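Long-range contacts in regulatory protein YycH-like domain-containing protein (Eubacterium rectale, PDB 5COZ), which is of unknown function but is probably an exported, YycH-like lipoprotein, perhaps with a regulatory role: residues Y58-K63 and T268-I273; I301-M306 and P319-Y324; G29-N34 and I49-A54; S281-K286 and D345-Y350. One frame throughout, in Å; residues are numbered along the deposited sequence. Where two conformers were deposited one is given.

Contact 1 of 4, residues Y58-K63 and T268-I273; sequences YVKSGK and TETGEI
The ring of Y58 lies across the side chain of E272, which it faces over a non-hydrogen-bonded pair of antiparallel strands. CB of E272 sits over one ring face, displaced toward the rim, 4.2 Å from the centroid of the Y58 ring: a CH-pi contact. Beyond CB the glutamate runs out extended, with CG anti to its backbone N (chi1 -168°), and the carboxylate ends by the phenol, E272 OE1 lying 2.8 Å from Y58 OH. Ring and carboxylate planes are turned 38° apart.

T268 covers the far end. Its backbone N-H donates to S61 O at 2.9 Å, coming from above the carbonyl plane, and its two branches divide the work. CG2 packs on the aliphatic part of K63, 3.8 Å from K63 CG, the two side chains crossing at about a right angle; OG1 lies beside S61 CB and shares a water with G62 O. Y58-K63 and T268-E272 lie on neighbouring strands of the mixed beta sheet, 58-66 running against 262-272, and V59 and G271 form a hydrogen-bonded pair between them. There V59 N donates to G271 O at 2.9 Å, nearly straight, and G271 N returns a longer bond of 3.2 Å to V59 O.

V59 turns to the opposite face from Y58, where its CG2 meets I273 CG2 at 3.9 Å; Y305 and P319 also cover this valine. On the Y58 face, K60 and T270 lie side by side, and a water joins K60 NZ to T270 OG1, while T267 takes a direct bond from the same ammonium.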
# COMPACT_ATOMS: atom_id res chain seq x y z
N TYR A 58 -2.10 -22.52 5.49
CA TYR A 58 -2.92 -23.09 4.42
C TYR A 58 -3.71 -21.97 3.79
O TYR A 58 -4.55 -21.34 4.47
CB TYR A 58 -3.85 -24.15 4.99
CG TYR A 58 -3.12 -25.45 5.22
CD1 TYR A 58 -2.36 -25.65 6.37
CD2 TYR A 58 -3.14 -26.46 4.27
CE1 TYR A 58 -1.67 -26.84 6.59
CE2 TYR A 58 -2.45 -27.66 4.47
CZ TYR A 58 -1.72 -27.84 5.63
OH TYR A 58 -1.01 -29.01 5.80
N VAL A 59 -3.40 -21.65 2.53
CA VAL A 59 -3.94 -20.47 1.86
C VAL A 59 -4.59 -20.85 0.56
O VAL A 59 -4.05 -21.65 -0.22
CB VAL A 59 -2.79 -19.44 1.62
CG1 VAL A 59 -3.28 -18.19 0.88
CG2 VAL A 59 -2.14 -19.04 2.93
N LYS A 60 -5.77 -20.26 0.33
CA LYS A 60 -6.51 -20.45 -0.90
C LYS A 60 -5.97 -19.62 -2.04
O LYS A 60 -5.54 -18.49 -1.82
CB LYS A 60 -7.97 -19.98 -0.73
CG LYS A 60 -8.77 -20.76 0.28
CD LYS A 60 -10.10 -20.00 0.49
CE LYS A 60 -11.08 -20.77 1.32
NZ LYS A 60 -11.67 -21.90 0.53
N SER A 61 -6.03 -20.17 -3.25
CA SER A 61 -5.93 -19.43 -4.49
C SER A 61 -7.32 -19.36 -5.04
O SER A 61 -8.17 -20.20 -4.71
CB SER A 61 -5.00 -20.11 -5.48
OG SER A 61 -3.68 -20.03 -4.98
N GLY A 62 -7.57 -18.40 -5.90
CA GLY A 62 -8.91 -18.32 -6.45
C GLY A 62 -9.01 -17.42 -7.66
O GLY A 62 -8.02 -17.10 -8.32
N LYS A 63 -10.25 -17.10 -7.98
CA LYS A 63 -10.60 -16.15 -9.03
C LYS A 63 -11.35 -15.03 -8.37
O LYS A 63 -12.19 -15.29 -7.49
CB LYS A 63 -11.50 -16.79 -10.10
CG LYS A 63 -10.94 -18.01 -10.80
CD LYS A 63 -9.99 -17.65 -11.90
CE LYS A 63 -9.72 -18.86 -12.77
NZ LYS A 63 -8.61 -18.56 -13.69
N THR A 268 -9.79 -21.93 -6.31
CA THR A 268 -9.30 -22.81 -7.39
C THR A 268 -8.47 -23.94 -6.80
O THR A 268 -8.56 -25.08 -7.27
CB THR A 268 -8.49 -22.01 -8.42
OG1 THR A 268 -7.47 -21.29 -7.73
CG2 THR A 268 -9.36 -21.05 -9.23
N GLU A 269 -7.64 -23.63 -5.82
CA GLU A 269 -6.80 -24.60 -5.13
C GLU A 269 -6.45 -24.07 -3.75
O GLU A 269 -6.63 -22.89 -3.46
CB GLU A 269 -5.53 -24.93 -5.93
CG GLU A 269 -4.64 -23.73 -6.19
CD GLU A 269 -3.55 -23.88 -7.23
OE1 GLU A 269 -3.35 -25.00 -7.75
OE2 GLU A 269 -2.88 -22.86 -7.53
N THR A 270 -6.04 -24.96 -2.88
CA THR A 270 -5.62 -24.61 -1.53
C THR A 270 -4.36 -25.40 -1.28
O THR A 270 -4.27 -26.57 -1.66
CB THR A 270 -6.69 -24.90 -0.48
OG1 THR A 270 -7.95 -24.35 -0.90
CG2 THR A 270 -6.31 -24.38 0.92
N GLY A 271 -3.42 -24.78 -0.62
CA GLY A 271 -2.20 -25.49 -0.29
C GLY A 271 -1.49 -24.79 0.83
O GLY A 271 -1.81 -23.66 1.19
N GLU A 272 -0.45 -25.45 1.32
CA GLU A 272 0.38 -24.91 2.37
C GLU A 272 1.46 -24.06 1.74
O GLU A 272 2.10 -24.47 0.77
CB GLU A 272 1.02 -26.08 3.12
CG GLU A 272 1.69 -25.68 4.42
CD GLU A 272 1.98 -26.86 5.34
OE1 GLU A 272 1.45 -27.97 5.09
OE2 GLU A 272 2.74 -26.67 6.30
N ILE A 273 1.65 -22.86 2.27
CA ILE A 273 2.72 -21.99 1.80
C ILE A 273 4.00 -22.29 2.56
O ILE A 273 3.98 -22.91 3.62
CB ILE A 273 2.35 -20.49 1.89
CG1 ILE A 273 2.23 -20.02 3.37
CG2 ILE A 273 1.08 -20.21 1.05
CD1 ILE A 273 2.12 -18.52 3.51
O HOH W 1 -10.01 -24.14 0.82
O HOH W 2 -6.19 -18.96 -9.25

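Contact 2 of 4, residues I301-M306 and P319-Y324; sequences ISLEYM and PVWVVY
E304 and Y324 reach toward each other tip to tip on one face of this antiparallel pair, and Y324 OH donates to E304 OE2 at 2.8 Å. The oxygen receives it on its syn lone pair, in the plane of the tyrosine ring at its edge. The anti lone pair of the same oxygen takes S302 OG, 2.7 Å from E304 OE2, and R227 adds a salt bridge. S302 OG in turn accepts from W52 NE1, so this buried carboxylate has a second shell. Replacing E304 by an alanine would probably leave the hydroxyls of Y324 and S302 without their shared acceptor and the R227 charge without this mate.

The main chain is well matched: S302 pairs with V322, and E304 with V320, each through two N-H to O bonds. V322 N to S302 O, at 2.8 Å, is almost straight (175°). V320 CG2 rests against the E304 carbonyl oxygen.

On the other face L303 CB lies over the six-membered ring of W321, 4.0 Å from its centroid, and I301 CG2 meets W321 CE3 at 3.9 Å. W321 NE1 is satisfied by L274 O, and Y305 OH by K60 O.

The two strands form the hairpin 295-311/314-330. Strand 43-50 flanks the first and strands 58-66 and 338-348 the second, while helix 276-288 covers W321 and V323.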
# COMPACT_ATOMS: atom_id res chain seq x y z
N ILE A 301 9.44 -8.39 4.83
CA ILE A 301 9.03 -9.64 4.22
C ILE A 301 7.53 -9.72 4.48
O ILE A 301 7.11 -9.62 5.65
CB ILE A 301 9.79 -10.86 4.76
CG1 ILE A 301 11.30 -10.68 4.57
CG2 ILE A 301 9.26 -12.17 4.09
CD1 ILE A 301 12.12 -11.80 5.36
N SER A 302 6.73 -9.89 3.43
CA SER A 302 5.28 -9.76 3.55
C SER A 302 4.55 -10.81 2.76
O SER A 302 4.87 -11.04 1.59
CB SER A 302 4.89 -8.36 3.03
OG SER A 302 3.49 -8.13 3.06
N LEU A 303 3.52 -11.41 3.36
CA LEU A 303 2.62 -12.36 2.72
C LEU A 303 1.49 -11.57 2.08
O LEU A 303 0.80 -10.84 2.80
CB LEU A 303 2.08 -13.38 3.74
CG LEU A 303 1.00 -14.31 3.25
CD1 LEU A 303 1.52 -15.20 2.08
CD2 LEU A 303 0.50 -15.18 4.44
N GLU A 304 1.33 -11.68 0.77
CA GLU A 304 0.33 -10.87 0.08
C GLU A 304 -0.40 -11.70 -0.96
O GLU A 304 0.06 -12.77 -1.34
CB GLU A 304 0.98 -9.64 -0.60
CG GLU A 304 1.82 -8.84 0.40
CD GLU A 304 2.46 -7.57 -0.13
OE1 GLU A 304 2.34 -7.31 -1.35
OE2 GLU A 304 3.18 -6.90 0.65
N TYR A 305 -1.53 -11.18 -1.45
CA TYR A 305 -2.25 -11.82 -2.54
C TYR A 305 -1.99 -11.04 -3.81
O TYR A 305 -2.40 -9.88 -3.94
CB TYR A 305 -3.76 -11.82 -2.25
CG TYR A 305 -4.31 -13.08 -1.62
CD1 TYR A 305 -4.04 -14.33 -2.16
CD2 TYR A 305 -5.18 -13.01 -0.54
CE1 TYR A 305 -4.62 -15.49 -1.64
CE2 TYR A 305 -5.78 -14.17 -0.02
CZ TYR A 305 -5.51 -15.40 -0.58
OH TYR A 305 -6.12 -16.53 -0.08
N MSE A 306 -1.36 -11.70 -4.78
CA MSE A 306 -1.10 -11.05 -6.06
C MSE A 306 -2.21 -11.40 -7.04
O MSE A 306 -2.70 -12.54 -7.05
CB MSE A 306 0.26 -11.46 -6.63
CG MSE A 306 0.58 -10.73 -7.92
SE MSE A 306 2.45 -10.85 -8.37
CE MSE A 306 3.10 -9.49 -7.21
N PRO A 319 -1.26 -16.47 -3.46
CA PRO A 319 -0.39 -15.88 -2.44
C PRO A 319 1.05 -15.81 -2.90
O PRO A 319 1.57 -16.73 -3.58
CB PRO A 319 -0.51 -16.86 -1.25
CG PRO A 319 -0.79 -18.21 -1.92
CD PRO A 319 -1.68 -17.85 -3.09
N VAL A 320 1.71 -14.74 -2.48
CA VAL A 320 3.12 -14.51 -2.75
C VAL A 320 3.80 -14.05 -1.47
O VAL A 320 3.17 -13.44 -0.60
CB VAL A 320 3.35 -13.45 -3.89
CG1 VAL A 320 2.83 -13.98 -5.22
CG2 VAL A 320 2.73 -12.08 -3.57
N TRP A 321 5.11 -14.32 -1.38
CA TRP A 321 5.98 -13.70 -0.39
C TRP A 321 6.75 -12.59 -1.09
O TRP A 321 7.39 -12.86 -2.11
CB TRP A 321 6.95 -14.71 0.21
CG TRP A 321 6.36 -15.64 1.22
CD1 TRP A 321 6.15 -16.98 1.09
CD2 TRP A 321 6.02 -15.31 2.58
NE1 TRP A 321 5.68 -17.51 2.27
CE2 TRP A 321 5.61 -16.51 3.21
CE3 TRP A 321 6.02 -14.12 3.32
CZ2 TRP A 321 5.21 -16.56 4.55
CZ3 TRP A 321 5.64 -14.16 4.66
CH2 TRP A 321 5.23 -15.37 5.26
N VAL A 322 6.63 -11.35 -0.60
CA VAL A 322 7.31 -10.21 -1.18
C VAL A 322 8.44 -9.82 -0.25
O VAL A 322 8.22 -9.71 0.96
CB VAL A 322 6.37 -9.00 -1.42
CG1 VAL A 322 7.11 -7.91 -2.20
CG2 VAL A 322 5.12 -9.44 -2.19
N VAL A 323 9.64 -9.59 -0.80
CA VAL A 323 10.76 -9.08 -0.03
C VAL A 323 11.07 -7.69 -0.54
O VAL A 323 11.41 -7.51 -1.71
CB VAL A 323 12.02 -9.99 -0.10
CG1 VAL A 323 13.17 -9.40 0.74
CG2 VAL A 323 11.68 -11.40 0.37
N TYR A 324 10.94 -6.69 0.34
CA TYR A 324 11.25 -5.31 0.02
C TYR A 324 12.62 -5.02 0.56
O TYR A 324 12.92 -5.40 1.71
CB TYR A 324 10.21 -4.36 0.65
CG TYR A 324 8.79 -4.64 0.20
CD1 TYR A 324 7.97 -5.50 0.93
CD2 TYR A 324 8.23 -3.95 -0.87
CE1 TYR A 324 6.63 -5.70 0.57
CE2 TYR A 324 6.90 -4.15 -1.25
CZ TYR A 324 6.10 -5.00 -0.50
OH TYR A 324 4.80 -5.22 -0.88

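Contact 3 of 4, residues G29-N34 and I49-A54; sequences GKLPQN and INIWDA
I49 closes against the backbone of P32, its CB only 3.2 Å from the carbonyl oxygen of P32, with both branches also lying near that oxygen. CG2, anti to the backbone N, comes within 3.4 Å of P32 O, and CG1, also near P32 O, reaches as far as the backbone N of N34. One hydrogen bond clamps this corner: I49 N donates to Q33 O at 2.8 Å, its N-H well aimed (166°) but reaching the oxygen from above the carbonyl plane. This is the tight part of the contact, and I49 is buried further by L23 and I301.

The segments belong to the start of the mixed sheet. G29-N34 leads from helix 16-22 into strand 34-40, which pairs antiparallel with 43-50, and I49-A54 carries that second strand out into a type II' beta turn from I51 to A54, closed by A54 N donating to I51 O at 3.1 Å.

Packing thins away from the I49 corner. L31 meets I51 through methyls alone, L31 CD1 to I51 CG2 at 3.8 Å, where the two side chains cross; that isoleucine methyl also touches W321.

The solvent side is looser still. Q33 is exposed, its CB directed away from I49-A54, and its amide reaches toward the strand by way of a water: Q33 NE2 donates at 2.9 Å to a water that lies near N50 OD1. That second link is weak, and N50 has direct partners in K186 and E300.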
# COMPACT_ATOMS: atom_id res chain seq x y z
N GLY A 29 1.20 -17.47 13.38
CA GLY A 29 0.98 -16.47 14.41
C GLY A 29 2.11 -16.34 15.40
O GLY A 29 2.17 -15.35 16.14
N LYS A 30 3.07 -17.29 15.39
CA LYS A 30 4.23 -17.25 16.30
C LYS A 30 5.50 -16.66 15.66
O LYS A 30 6.52 -16.51 16.33
CB LYS A 30 4.50 -18.63 16.88
CG LYS A 30 3.42 -19.01 17.91
CD LYS A 30 3.61 -20.40 18.53
CE LYS A 30 4.91 -20.63 19.27
NZ LYS A 30 5.20 -19.56 20.26
N LEU A 31 5.42 -16.29 14.37
CA LEU A 31 6.57 -15.64 13.72
C LEU A 31 6.81 -14.32 14.38
O LEU A 31 5.86 -13.68 14.85
CB LEU A 31 6.27 -15.40 12.22
CG LEU A 31 6.15 -16.64 11.34
CD1 LEU A 31 5.51 -16.27 10.01
CD2 LEU A 31 7.53 -17.30 11.09
N PRO A 32 8.07 -13.85 14.37
CA PRO A 32 8.34 -12.52 14.91
C PRO A 32 7.74 -11.44 14.01
O PRO A 32 7.41 -11.74 12.85
CB PRO A 32 9.87 -12.45 14.93
CG PRO A 32 10.31 -13.40 13.87
CD PRO A 32 9.29 -14.50 13.85
N GLN A 33 7.62 -10.22 14.53
CA GLN A 33 7.10 -9.11 13.73
C GLN A 33 8.25 -8.25 13.17
O GLN A 33 8.04 -7.44 12.26
CB GLN A 33 6.15 -8.25 14.55
CG GLN A 33 4.79 -8.91 14.78
CD GLN A 33 3.84 -7.98 15.49
OE1 GLN A 33 4.09 -7.54 16.62
NE2 GLN A 33 2.74 -7.65 14.83
N ASN A 34 9.46 -8.41 13.72
CA ASN A 34 10.64 -7.67 13.28
C ASN A 34 11.85 -8.56 13.44
O ASN A 34 11.91 -9.37 14.38
CB ASN A 34 10.82 -6.38 14.11
CG ASN A 34 9.65 -5.42 14.00
OD1 ASN A 34 9.57 -4.59 13.07
ND2 ASN A 34 8.67 -5.57 14.87
N ILE A 49 8.24 -8.12 9.53
CA ILE A 49 7.68 -9.38 9.06
C ILE A 49 6.18 -9.20 9.10
O ILE A 49 5.64 -8.90 10.16
CB ILE A 49 8.12 -10.58 9.93
CG1 ILE A 49 9.67 -10.67 10.07
CG2 ILE A 49 7.50 -11.90 9.43
CD1 ILE A 49 10.41 -10.98 8.75
N ASN A 50 5.53 -9.30 7.94
CA ASN A 50 4.08 -9.07 7.88
C ASN A 50 3.33 -10.26 7.37
O ASN A 50 3.43 -10.63 6.18
CB ASN A 50 3.79 -7.88 6.97
CG ASN A 50 4.00 -6.55 7.62
OD1 ASN A 50 3.61 -6.36 8.79
ND2 ASN A 50 4.51 -5.58 6.86
N ILE A 51 2.58 -10.92 8.29
CA ILE A 51 1.69 -12.02 7.89
C ILE A 51 0.23 -11.58 8.08
O ILE A 51 -0.70 -12.36 7.87
CB ILE A 51 2.03 -13.40 8.53
CG1 ILE A 51 2.09 -13.37 10.07
CG2 ILE A 51 3.37 -13.87 7.95
CD1 ILE A 51 0.71 -13.50 10.74
N TRP A 52 0.04 -10.32 8.52
CA TRP A 52 -1.27 -9.66 8.53
C TRP A 52 -2.25 -10.48 9.36
O TRP A 52 -1.90 -10.87 10.47
CB TRP A 52 -1.72 -9.41 7.07
CG TRP A 52 -0.65 -8.71 6.27
CD1 TRP A 52 0.23 -9.28 5.39
CD2 TRP A 52 -0.35 -7.30 6.29
NE1 TRP A 52 1.06 -8.31 4.85
CE2 TRP A 52 0.74 -7.09 5.40
CE3 TRP A 52 -0.83 -6.21 7.03
CZ2 TRP A 52 1.30 -5.83 5.19
CZ3 TRP A 52 -0.28 -4.95 6.82
CH2 TRP A 52 0.80 -4.78 5.94
N ASP A 53 -3.46 -10.76 8.84
CA ASP A 53 -4.44 -11.50 9.62
C ASP A 53 -4.58 -12.95 9.15
O ASP A 53 -5.59 -13.60 9.44
CB ASP A 53 -5.80 -10.76 9.54
CG ASP A 53 -5.74 -9.34 10.08
OD1 ASP A 53 -4.90 -9.08 10.96
OD2 ASP A 53 -6.52 -8.50 9.63
N ALA A 54 -3.51 -13.50 8.52
CA ALA A 54 -3.54 -14.90 8.11
C ALA A 54 -3.64 -15.82 9.33
O ALA A 54 -2.96 -15.57 10.32
CB ALA A 54 -2.27 -15.23 7.34
O HOH W 3 3.05 -7.40 11.92

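Contact 4 of 4, residues S281-K286 and D345-Y350; sequences SKEVDK and DVYDAY
Y347 lies against the aliphatic stem of K282, the two side chains crossing at a slant, with K282 CG 4.0 Å from Y347 CE2, while its hydroxyl carries on to E283. Y347 OH donates to E283 OE1 at 2.7 Å. The carboxylate oxygen lies in the plane of the ring, at its edge, and receives the bond on its anti lone pair; the carboxylate plane stands 84° to the ring. A bend at chi2 (71°) in E283 sets its CD on this side. A phenylalanine in place of Y347 would probably leave E283 OE1 without this donor and the carboxylate freer to turn.

The other oxygen, E283 OE2, comes within 2.5 Å of D345 OD2, so close that one of the two acids is likely to hold a proton. K286 meets the same aspartate tip to tip: K286 NZ donates to D345 OD2 at 2.9 Å in a salt bridge, on the syn lone pair, with a weaker bond to OD1. Its positive charge would help D345 and E283 tolerate each other.

E354 lies against E283, K286 and Y347. Helix 276-288 packs on strand 338-348, which pairs with 314-330; from that strand Y325 touches both K286 and D345.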
# COMPACT_ATOMS: atom_id res chain seq x y z
N SER A 281 16.22 -17.21 3.16
CA SER A 281 17.50 -17.81 2.79
C SER A 281 17.70 -17.78 1.26
O SER A 281 18.80 -17.49 0.79
CB SER A 281 17.60 -19.23 3.34
OG SER A 281 16.60 -20.03 2.74
N LYS A 282 16.64 -18.02 0.48
CA LYS A 282 16.74 -18.00 -0.97
C LYS A 282 17.00 -16.56 -1.46
O LYS A 282 17.82 -16.34 -2.36
CB LYS A 282 15.42 -18.57 -1.54
CG LYS A 282 15.42 -18.94 -2.96
CD LYS A 282 14.29 -19.92 -3.16
CE LYS A 282 14.25 -20.30 -4.57
NZ LYS A 282 13.12 -21.20 -4.78
N GLU A 283 16.34 -15.58 -0.84
CA GLU A 283 16.51 -14.18 -1.23
C GLU A 283 17.91 -13.68 -0.87
O GLU A 283 18.53 -12.98 -1.68
CB GLU A 283 15.43 -13.33 -0.58
CG GLU A 283 15.57 -11.85 -0.87
CD GLU A 283 15.26 -11.38 -2.28
OE1 GLU A 283 14.95 -12.21 -3.17
OE2 GLU A 283 15.36 -10.15 -2.50
N VAL A 284 18.45 -14.09 0.29
CA VAL A 284 19.82 -13.71 0.64
C VAL A 284 20.80 -14.32 -0.38
O VAL A 284 21.75 -13.65 -0.77
CB VAL A 284 20.14 -14.12 2.09
CG1 VAL A 284 21.65 -14.24 2.34
CG2 VAL A 284 19.48 -13.16 3.07
N ASP A 285 20.57 -15.58 -0.81
CA ASP A 285 21.47 -16.19 -1.78
C ASP A 285 21.45 -15.38 -3.09
O ASP A 285 22.51 -15.18 -3.69
CB ASP A 285 21.07 -17.65 -2.02
CG ASP A 285 22.17 -18.49 -2.63
OD1 ASP A 285 23.31 -18.51 -2.06
OD2 ASP A 285 21.88 -19.20 -3.62
N LYS A 286 20.27 -14.87 -3.48
CA LYS A 286 20.14 -14.04 -4.69
C LYS A 286 20.86 -12.71 -4.51
O LYS A 286 21.65 -12.30 -5.36
CB LYS A 286 18.65 -13.80 -5.01
CG LYS A 286 18.40 -12.92 -6.25
CD LYS A 286 17.96 -11.48 -5.90
CE LYS A 286 17.36 -10.78 -7.09
NZ LYS A 286 17.13 -9.33 -6.83
N ASP A 345 11.51 -8.13 -4.48
CA ASP A 345 11.48 -9.44 -5.11
C ASP A 345 10.19 -10.12 -4.73
O ASP A 345 9.62 -9.84 -3.67
CB ASP A 345 12.71 -10.26 -4.72
CG ASP A 345 13.95 -9.89 -5.53
OD1 ASP A 345 13.86 -9.90 -6.79
OD2 ASP A 345 15.00 -9.60 -4.92
N VAL A 346 9.70 -11.02 -5.59
CA VAL A 346 8.42 -11.70 -5.36
C VAL A 346 8.59 -13.18 -5.57
O VAL A 346 9.19 -13.59 -6.57
CB VAL A 346 7.30 -11.16 -6.29
CG1 VAL A 346 5.95 -11.77 -5.91
CG2 VAL A 346 7.19 -9.64 -6.23
N TYR A 347 8.05 -13.97 -4.65
CA TYR A 347 8.08 -15.43 -4.72
C TYR A 347 6.69 -16.00 -4.71
O TYR A 347 5.87 -15.56 -3.91
CB TYR A 347 8.84 -15.98 -3.49
CG TYR A 347 10.30 -15.65 -3.51
CD1 TYR A 347 10.77 -14.40 -3.07
CD2 TYR A 347 11.24 -16.60 -3.89
CE1 TYR A 347 12.13 -14.09 -3.13
CE2 TYR A 347 12.60 -16.30 -3.93
CZ TYR A 347 13.03 -15.05 -3.55
OH TYR A 347 14.38 -14.82 -3.60
N ASP A 348 6.45 -17.02 -5.52
CA ASP A 348 5.23 -17.81 -5.40
C ASP A 348 5.23 -18.39 -3.96
O ASP A 348 6.22 -19.02 -3.55
CB ASP A 348 5.24 -18.90 -6.48
CG ASP A 348 4.08 -19.88 -6.47
OD1 ASP A 348 3.63 -20.26 -5.35
OD2 ASP A 348 3.69 -20.34 -7.57
N ALA A 349 4.15 -18.15 -3.17
CA ALA A 349 4.24 -18.58 -1.76
C ALA A 349 4.17 -20.09 -1.59
O ALA A 349 4.64 -20.58 -0.57
CB ALA A 349 3.16 -17.91 -0.92
N TYR A 350 3.60 -20.81 -2.56
CA TYR A 350 3.52 -22.27 -2.46
C TYR A 350 4.82 -22.91 -2.87
O TYR A 350 5.27 -23.83 -2.20
CB TYR A 350 2.43 -22.86 -3.37
CG TYR A 350 1.03 -22.36 -3.13
CD1 TYR A 350 0.38 -22.57 -1.91
CD2 TYR A 350 0.32 -21.72 -4.14
CE1 TYR A 350 -0.93 -22.14 -1.71
CE2 TYR A 350 -0.98 -21.27 -3.95
CZ TYR A 350 -1.62 -21.54 -2.75
OH TYR A 350 -2.91 -21.07 -2.61

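Overall arrangement
All four contacts reach one mixed beta sheet. Along the chain contact 3 closes first, then contact 1, whose segments are 205 residues apart and span much of the chain, including the second, antiparallel sheet; contact 2 falls within the stretch that contact 4 spans. Contact 2 is the hub: its centre lies about 10 Å from that of contact 4, 12 Å from contact 3 and 14 Å from contact 1, and its strands bond directly to a strand of each. Y350 bridges contacts 4 and 1 through its hydroxyl. Contacts 3 and 4 do not touch, their nearest atoms about 10 Å apart. Early and late parts of the sequence are thereby built into a single sheet.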